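PDB 7MIQ: glutathione S-transferase from Vibrio parahaemolyticus, which probably catalyses the conjugation of glutathione to electrophilic substrates, as a member of the Gtt2 class of glutathione S-transferases. Local coordinates for residues A[1-13]-A[26-38]. Sequence-based numbering, arbitrary orientation.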
# COMPACT_ATOMS: atom_id res chain seq x y z
N MET A 1 -2.01 -19.20 17.26
CA MET A 1 -2.43 -18.92 15.89
C MET A 1 -1.66 -19.79 14.90
O MET A 1 -0.72 -20.48 15.27
CB MET A 1 -2.24 -17.44 15.57
CG MET A 1 -1.01 -16.81 16.18
SD MET A 1 -1.10 -15.01 16.17
CE MET A 1 0.18 -14.62 17.35
N LYS A 2 -2.09 -19.75 13.63
CA LYS A 2 -1.46 -20.51 12.56
C LYS A 2 -1.17 -19.59 11.39
O LYS A 2 -1.94 -18.68 11.09
CB LYS A 2 -2.34 -21.67 12.09
CG LYS A 2 -2.64 -22.71 13.15
CD LYS A 2 -3.60 -23.76 12.61
CE LYS A 2 -3.99 -24.76 13.68
NZ LYS A 2 -5.02 -25.72 13.19
N LEU A 3 -0.05 -19.85 10.71
CA LEU A 3 0.37 -19.10 9.53
C LEU A 3 0.42 -20.05 8.34
O LEU A 3 1.27 -20.96 8.31
CB LEU A 3 1.72 -18.43 9.76
CG LEU A 3 2.30 -17.62 8.60
CD1 LEU A 3 1.37 -16.48 8.22
CD2 LEU A 3 3.69 -17.10 8.97
N TYR A 4 -0.47 -19.85 7.38
CA TYR A 4 -0.51 -20.65 6.16
C TYR A 4 0.40 -20.03 5.11
O TYR A 4 0.29 -18.84 4.80
CB TYR A 4 -1.94 -20.75 5.62
CG TYR A 4 -2.90 -21.45 6.55
CD1 TYR A 4 -3.56 -20.76 7.56
CD2 TYR A 4 -3.15 -22.82 6.42
CE1 TYR A 4 -4.44 -21.41 8.41
CE2 TYR A 4 -4.03 -23.47 7.27
CZ TYR A 4 -4.67 -22.76 8.26
OH TYR A 4 -5.55 -23.41 9.11
N GLU A 5 1.28 -20.85 4.54
CA GLU A 5 2.32 -20.33 3.66
C GLU A 5 2.74 -21.43 2.69
O GLU A 5 2.50 -22.61 2.93
CB GLU A 5 3.53 -19.84 4.46
CG GLU A 5 4.18 -20.95 5.30
CD GLU A 5 5.37 -20.48 6.10
OE1 GLU A 5 5.68 -19.27 6.08
OE2 GLU A 5 6.02 -21.34 6.74
N THR A 6 3.37 -21.01 1.60
CA THR A 6 4.10 -21.93 0.73
C THR A 6 5.59 -21.85 1.05
O THR A 6 6.05 -20.95 1.75
CB THR A 6 3.82 -21.65 -0.75
OG1 THR A 6 4.17 -20.30 -1.07
CG2 THR A 6 2.35 -21.87 -1.08
N ALA A 7 6.34 -22.82 0.52
CA ALA A 7 7.66 -23.11 1.06
C ALA A 7 8.65 -21.98 0.83
O ALA A 7 9.45 -21.66 1.71
CB ALA A 7 8.20 -24.41 0.46
N MET A 8 8.63 -21.37 -0.36
CA MET A 8 9.69 -20.42 -0.73
C MET A 8 9.08 -19.39 -1.68
O MET A 8 9.18 -19.51 -2.91
CB MET A 8 10.88 -21.14 -1.36
CG MET A 8 12.05 -20.24 -1.75
SD MET A 8 12.82 -19.40 -0.35
CE MET A 8 13.59 -20.77 0.51
N THR A 9 8.42 -18.39 -1.11
CA THR A 9 7.82 -17.34 -1.92
C THR A 9 8.02 -16.01 -1.20
O THR A 9 8.00 -15.96 0.04
CB THR A 9 6.33 -17.59 -2.20
OG1 THR A 9 5.87 -16.71 -3.23
CG2 THR A 9 5.50 -17.39 -0.96
N PRO A 10 8.26 -14.93 -1.96
CA PRO A 10 8.59 -13.65 -1.32
C PRO A 10 7.54 -13.12 -0.36
O PRO A 10 7.90 -12.60 0.71
CB PRO A 10 8.79 -12.71 -2.52
CG PRO A 10 9.19 -13.61 -3.64
CD PRO A 10 8.40 -14.88 -3.42
N SER A 11 6.25 -13.23 -0.70
CA SER A 11 5.21 -12.68 0.15
C SER A 11 5.21 -13.34 1.53
O SER A 11 5.00 -12.67 2.55
CB SER A 11 3.84 -12.84 -0.52
OG SER A 11 3.56 -14.20 -0.79
N CYS A 12 5.45 -14.65 1.57
CA CYS A 12 5.50 -15.35 2.86
C CYS A 12 6.80 -15.06 3.60
O CYS A 12 6.81 -14.96 4.83
CB CYS A 12 5.32 -16.85 2.65
SG CYS A 12 3.70 -17.29 1.96
N LYS A 13 7.92 -14.91 2.87
CA LYS A 13 9.18 -14.56 3.51
C LYS A 13 9.12 -13.18 4.15
O LYS A 13 9.85 -12.92 5.12
CB LYS A 13 10.33 -14.62 2.50
CG LYS A 13 10.77 -16.03 2.12
CD LYS A 13 11.23 -16.82 3.33
CE LYS A 13 11.78 -18.18 2.93
NZ LYS A 13 12.30 -18.95 4.09
N VAL A 26 5.05 -18.83 15.59
CA VAL A 26 3.69 -19.17 15.15
C VAL A 26 3.74 -20.50 14.41
O VAL A 26 4.64 -20.73 13.59
CB VAL A 26 3.10 -18.07 14.25
CG1 VAL A 26 1.73 -18.49 13.71
CG2 VAL A 26 2.99 -16.75 15.00
N GLU A 27 2.76 -21.37 14.68
CA GLU A 27 2.70 -22.65 13.99
C GLU A 27 2.48 -22.43 12.50
O GLU A 27 1.60 -21.65 12.10
CB GLU A 27 1.58 -23.52 14.56
CG GLU A 27 1.38 -24.82 13.78
CD GLU A 27 0.23 -25.66 14.32
OE1 GLU A 27 -0.08 -25.55 15.52
OE2 GLU A 27 -0.35 -26.43 13.53
N ARG A 28 3.27 -23.09 11.68
CA ARG A 28 3.19 -22.97 10.23
C ARG A 28 2.40 -24.14 9.66
O ARG A 28 2.53 -25.28 10.13
CB ARG A 28 4.58 -22.93 9.60
CG ARG A 28 5.55 -22.01 10.31
CD ARG A 28 5.09 -20.57 10.27
NE ARG A 28 6.07 -19.67 10.86
CZ ARG A 28 6.99 -19.02 10.17
NH1 ARG A 28 7.07 -19.12 8.85
NH2 ARG A 28 7.85 -18.23 10.81
N VAL A 29 1.60 -23.86 8.64
CA VAL A 29 0.90 -24.88 7.88
C VAL A 29 1.31 -24.73 6.43
O VAL A 29 1.07 -23.68 5.82
CB VAL A 29 -0.63 -24.77 8.03
CG1 VAL A 29 -1.32 -25.84 7.19
CG2 VAL A 29 -1.04 -24.87 9.49
N ALA A 30 1.93 -25.77 5.87
CA ALA A 30 2.36 -25.73 4.48
C ALA A 30 1.17 -25.95 3.55
O ALA A 30 0.31 -26.80 3.81
CB ALA A 30 3.43 -26.79 4.22
N LEU A 31 1.13 -25.18 2.46
CA LEU A 31 0.16 -25.34 1.40
C LEU A 31 0.88 -25.62 0.08
O LEU A 31 2.07 -25.33 -0.07
CB LEU A 31 -0.72 -24.09 1.23
CG LEU A 31 -1.50 -23.57 2.43
CD1 LEU A 31 -2.36 -22.39 2.02
CD2 LEU A 31 -2.36 -24.67 3.01
N ASN A 32 0.14 -26.18 -0.88
CA ASN A 32 0.68 -26.32 -2.23
C ASN A 32 0.77 -24.96 -2.92
O ASN A 32 -0.02 -24.05 -2.65
CB ASN A 32 -0.19 -27.23 -3.08
CG ASN A 32 -0.18 -28.68 -2.62
OD1 ASN A 32 -1.23 -29.34 -2.57
ND2 ASN A 32 1.00 -29.19 -2.28
N VAL A 33 1.71 -24.83 -3.84
CA VAL A 33 1.80 -23.65 -4.69
C VAL A 33 0.78 -23.78 -5.82
O VAL A 33 0.71 -24.81 -6.49
CB VAL A 33 3.22 -23.49 -5.25
CG1 VAL A 33 3.29 -22.28 -6.18
CG2 VAL A 33 4.22 -23.37 -4.11
N ARG A 34 -0.02 -22.73 -6.02
CA ARG A 34 -1.08 -22.76 -7.03
C ARG A 34 -0.81 -21.80 -8.18
O ARG A 34 -1.73 -21.53 -8.97
CB ARG A 34 -2.44 -22.43 -6.40
CG ARG A 34 -2.76 -23.23 -5.14
CD ARG A 34 -3.59 -24.47 -5.44
NE ARG A 34 -3.39 -25.52 -4.45
CZ ARG A 34 -4.02 -26.70 -4.46
NH1 ARG A 34 -4.89 -27.00 -5.41
NH2 ARG A 34 -3.76 -27.58 -3.50
N GLU A 35 0.41 -21.29 -8.31
CA GLU A 35 0.79 -20.32 -9.33
C GLU A 35 -0.12 -19.10 -9.28
O GLU A 35 -0.74 -18.82 -8.25
CB GLU A 35 0.77 -20.92 -10.74
CG GLU A 35 2.14 -21.31 -11.29
CD GLU A 35 2.67 -22.60 -10.70
OE1 GLU A 35 1.99 -23.64 -10.83
OE2 GLU A 35 3.77 -22.56 -10.11
N GLY A 36 -0.18 -18.36 -10.39
CA GLY A 36 -0.92 -17.10 -10.41
C GLY A 36 -0.37 -16.14 -9.38
O GLY A 36 -1.02 -15.16 -9.01
N ASP A 37 0.84 -16.45 -8.91
CA ASP A 37 1.49 -15.79 -7.79
C ASP A 37 0.66 -15.87 -6.52
O ASP A 37 -0.35 -15.17 -6.37
CB ASP A 37 1.81 -14.34 -8.13
CG ASP A 37 3.11 -14.20 -8.89
OD1 ASP A 37 3.18 -14.66 -10.05
OD2 ASP A 37 4.06 -13.64 -8.31
N ASN A 38 1.06 -16.75 -5.60
CA ASN A 38 0.60 -16.83 -4.22
C ASN A 38 -0.85 -17.28 -4.08
O ASN A 38 -1.35 -17.33 -2.96
CB ASN A 38 0.75 -15.49 -3.48
CG ASN A 38 2.10 -14.83 -3.72
OD1 ASN A 38 3.11 -15.51 -3.85
ND2 ASN A 38 2.11 -13.49 -3.78
O HOH W 1 1.41 -20.73 16.91
O HOH W 2 4.66 -25.02 -0.89
O HOH W 3 5.20 -13.88 -3.35
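Strands 2-5 and 27-30 run parallel, their axes 4.6 Å apart at closest approach, and hydrogen-bond through L3 N to E27 O, V29 N to L3 O, E5 N to V29 O and L31 N to E5 O. Helix 10-22, which links them in sequence, completes the beta-alpha-beta unit that opens the thioredoxin-like domain. On the helix side, R28 folds back at chi2 (-62°) and lies beside L3. L3 CD2 sits over one face of the R28 guanidinium, offset toward the rim. At the guanidinium edge, NH1 makes a salt bridge to E5 OE1 (3.1 Å), and its hydrogen bonds to both carboxylate oxygens are weak. The carboxylate is turned 66° from the guanidinium plane. S16 OG of the helix also hydrogen-bonds R28 NH1. On the opposite face of the sheet, the CD2-CE2 side of the Y4 ring lies along V29, with CD2 3.6 Å from V29 CB, while L31 CD2 meets the ring edge. Y4 OH hydrogen-bonds E56 OE1. Water extends the pairing at both ends, between M1 O and E27 N and between A7 N and L31 O. Near the helix start, a third water accepts from S11 N and donates to N38 OD1 (2.7 Å).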